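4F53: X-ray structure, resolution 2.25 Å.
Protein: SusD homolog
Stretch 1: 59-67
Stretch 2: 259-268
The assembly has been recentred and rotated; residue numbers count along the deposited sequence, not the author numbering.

Stretch 1, residues 59-67: SGYVADSNL
Stretch 2 259-268: SDARISADLT

How do the two backbones run? Strand 62-64 and strand 261-263 lie antiparallel, their directions 141° apart and their axes approaching to 4.6 Å. Ala 63 and Arg 262 form the hydrogen-bonded pair: Ala 63 N donates to Arg 262 O at 2.9 Å, and Arg 262 N to Ala 63 O at 2.8 Å. Val 62 with Ile 263 and Asp 64 with Ala 261 are non-hydrogen-bonded pairs. Ser 65 N extends the ladder to Asp 260 O at 2.8 Å.

What joins the helix start to the turn at Gly 60? Gly 60 (phi/psi 90/9) is the first residue beyond a helix, in a Schellman motif; there a CB would jam against the preceding carbonyl. The CA-to-CB bond of Ser 264 points toward stretch 1, and with chi1 p (70°) Ser 264 OG donates to Gly 60 O at 2.5 Å while accepting from Leu 267 N at 3.2 Å, so one hydroxyl both caps its helix and binds the other stretch. Ser 264 N donates to Tyr 61 O at 3.1 Å. Tyr 61 (m) meets Leu 267 (t, p) obliquely, CD1 to CD1 4.2 Å.

Which side chains share the sheet faces? Ala 63 and Arg 262 lie on one face, Asp 64 and Ala 261 on the other. Arg 262 (m, m, t, chi4 -96°) leads its end away, folding back so that Arg 262 NH1 reaches Ala 261 O at 2.8 Å and NH2 reaches Ser 259 OG at 2.9 Å. Val 62 (t) starts away, yet its CG1 meets Ala 261 CB at 3.7 Å. Asp 64 (m) OD1 accepts from a water at 2.6 Å; that water also donates to Asp 260 O at 2.8 Å.

What closes the far end? Ser 65 points toward stretch 2, and chi1 p places Ser 65 OG to donate to the carbonyl Ser 259 O at 2.8 Å. Asn 66 (t) sends ND2 to Asp 260 OD1 at 3.0 Å; Asp 260 (m) starts away, but its carboxylate comes nearer to accept.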

# COMPACT_ATOMS: atom_id res chain seq x y z
N SER A 59 5.60 -5.12 0.18
CA SER A 59 4.91 -4.91 1.47
C SER A 59 5.05 -6.08 2.46
O SER A 59 4.77 -5.91 3.65
CB SER A 59 3.42 -4.67 1.27
OG SER A 59 2.86 -5.81 0.63
N GLY A 60 5.39 -7.25 1.95
CA GLY A 60 5.47 -8.47 2.74
C GLY A 60 4.17 -9.24 2.79
O GLY A 60 4.05 -10.18 3.59
N TYR A 61 3.16 -8.85 1.99
CA TYR A 61 1.83 -9.51 2.01
C TYR A 61 1.69 -10.70 1.04
O TYR A 61 0.98 -11.65 1.35
CB TYR A 61 0.71 -8.53 1.63
CG TYR A 61 0.39 -7.41 2.60
CD1 TYR A 61 0.51 -7.60 3.98
CD2 TYR A 61 -0.19 -6.22 2.16
CE1 TYR A 61 0.17 -6.59 4.88
CE2 TYR A 61 -0.50 -5.20 3.05
CZ TYR A 61 -0.34 -5.40 4.41
OH TYR A 61 -0.69 -4.40 5.28
N VAL A 62 2.30 -10.59 -0.16
CA VAL A 62 2.05 -11.57 -1.22
C VAL A 62 3.29 -12.30 -1.63
O VAL A 62 4.34 -11.69 -1.79
CB VAL A 62 1.39 -10.87 -2.46
CG1 VAL A 62 1.10 -11.86 -3.58
CG2 VAL A 62 0.11 -10.15 -2.06
N ALA A 63 3.14 -13.61 -1.91
CA ALA A 63 4.21 -14.41 -2.45
C ALA A 63 3.77 -14.91 -3.81
O ALA A 63 2.79 -15.65 -3.89
CB ALA A 63 4.55 -15.57 -1.52
N ASP A 64 4.46 -14.49 -4.87
CA ASP A 64 4.22 -14.98 -6.23
C ASP A 64 4.37 -16.50 -6.23
O ASP A 64 5.23 -17.04 -5.53
CB ASP A 64 5.16 -14.29 -7.23
CG ASP A 64 5.10 -12.75 -7.19
OD1 ASP A 64 3.97 -12.19 -7.10
OD2 ASP A 64 6.20 -12.10 -7.24
N SER A 65 3.45 -17.20 -6.94
CA SER A 65 3.37 -18.67 -6.99
C SER A 65 3.15 -19.17 -8.43
O SER A 65 2.48 -20.18 -8.64
CB SER A 65 2.25 -19.17 -6.08
OG SER A 65 1.01 -18.59 -6.45
N ASN A 66 3.70 -18.46 -9.41
CA ASN A 66 3.60 -18.86 -10.80
C ASN A 66 4.73 -19.89 -11.07
O ASN A 66 5.91 -19.59 -10.89
CB ASN A 66 3.70 -17.64 -11.73
CG ASN A 66 3.64 -17.96 -13.19
OD1 ASN A 66 4.57 -18.50 -13.76
ND2 ASN A 66 2.54 -17.64 -13.84
N LEU A 67 4.34 -21.11 -11.46
CA LEU A 67 5.28 -22.22 -11.67
C LEU A 67 5.79 -22.31 -13.12
O LEU A 67 6.54 -23.22 -13.44
CB LEU A 67 4.62 -23.56 -11.25
CG LEU A 67 3.88 -23.58 -9.90
CD1 LEU A 67 3.18 -24.92 -9.68
CD2 LEU A 67 4.81 -23.23 -8.74
N SER A 259 -4.02 -18.58 -9.61
CA SER A 259 -3.05 -19.10 -8.63
C SER A 259 -1.63 -18.56 -8.92
O SER A 259 -0.63 -19.25 -8.68
CB SER A 259 -3.09 -20.63 -8.56
OG SER A 259 -4.32 -21.08 -8.04
N ASP A 260 -1.54 -17.31 -9.41
CA ASP A 260 -0.29 -16.59 -9.67
C ASP A 260 0.27 -16.05 -8.37
O ASP A 260 1.47 -15.73 -8.31
CB ASP A 260 -0.51 -15.41 -10.64
CG ASP A 260 -0.50 -15.76 -12.11
OD1 ASP A 260 0.00 -16.85 -12.46
OD2 ASP A 260 -0.99 -14.95 -12.92
N ALA A 261 -0.60 -15.92 -7.34
CA ALA A 261 -0.25 -15.37 -6.03
C ALA A 261 -0.75 -16.24 -4.87
O ALA A 261 -1.77 -16.91 -4.97
CB ALA A 261 -0.85 -13.97 -5.89
N ARG A 262 0.01 -16.22 -3.77
CA ARG A 262 -0.36 -16.90 -2.52
C ARG A 262 -0.07 -15.95 -1.37
O ARG A 262 0.59 -14.93 -1.58
CB ARG A 262 0.39 -18.25 -2.36
CG ARG A 262 -0.17 -19.38 -3.25
CD ARG A 262 -1.59 -19.72 -2.82
NE ARG A 262 -2.24 -20.75 -3.63
CZ ARG A 262 -3.05 -20.51 -4.65
NH1 ARG A 262 -3.25 -19.27 -5.07
NH2 ARG A 262 -3.65 -21.51 -5.28
N ILE A 263 -0.58 -16.24 -0.17
CA ILE A 263 -0.29 -15.42 1.02
C ILE A 263 1.20 -15.61 1.35
O ILE A 263 1.72 -16.72 1.19
CB ILE A 263 -1.23 -15.83 2.20
CG1 ILE A 263 -2.71 -15.60 1.86
CG2 ILE A 263 -0.85 -15.15 3.55
CD1 ILE A 263 -3.13 -14.14 1.54
N SER A 264 1.87 -14.56 1.80
CA SER A 264 3.28 -14.61 2.19
C SER A 264 3.47 -15.39 3.47
O SER A 264 2.59 -15.44 4.35
CB SER A 264 3.83 -13.20 2.38
OG SER A 264 3.27 -12.59 3.53
N ALA A 265 4.66 -15.95 3.61
CA ALA A 265 5.08 -16.68 4.80
C ALA A 265 5.16 -15.71 6.01
O ALA A 265 4.84 -16.10 7.13
CB ALA A 265 6.42 -17.35 4.54
N ASP A 266 5.53 -14.42 5.77
CA ASP A 266 5.62 -13.38 6.80
C ASP A 266 4.27 -13.13 7.49
O ASP A 266 4.22 -13.08 8.71
CB ASP A 266 6.15 -12.06 6.18
CG ASP A 266 7.35 -12.24 5.27
OD1 ASP A 266 7.16 -12.75 4.14
OD2 ASP A 266 8.46 -11.94 5.70
N LEU A 267 3.20 -12.97 6.71
CA LEU A 267 1.87 -12.69 7.22
C LEU A 267 1.35 -13.85 8.08
O LEU A 267 0.81 -13.58 9.15
CB LEU A 267 0.93 -12.38 6.04
CG LEU A 267 -0.39 -11.65 6.31
CD1 LEU A 267 -0.20 -10.32 7.04
CD2 LEU A 267 -1.11 -11.39 5.02
N THR A 268 1.55 -15.12 7.67
CA THR A 268 1.11 -16.24 8.50
C THR A 268 2.04 -16.40 9.74
O THR A 268 1.55 -16.81 10.79
CB THR A 268 0.93 -17.55 7.70
OG1 THR A 268 2.16 -17.93 7.10
CG2 THR A 268 -0.18 -17.43 6.62
O HOH W 1 1.78 -12.98 -8.34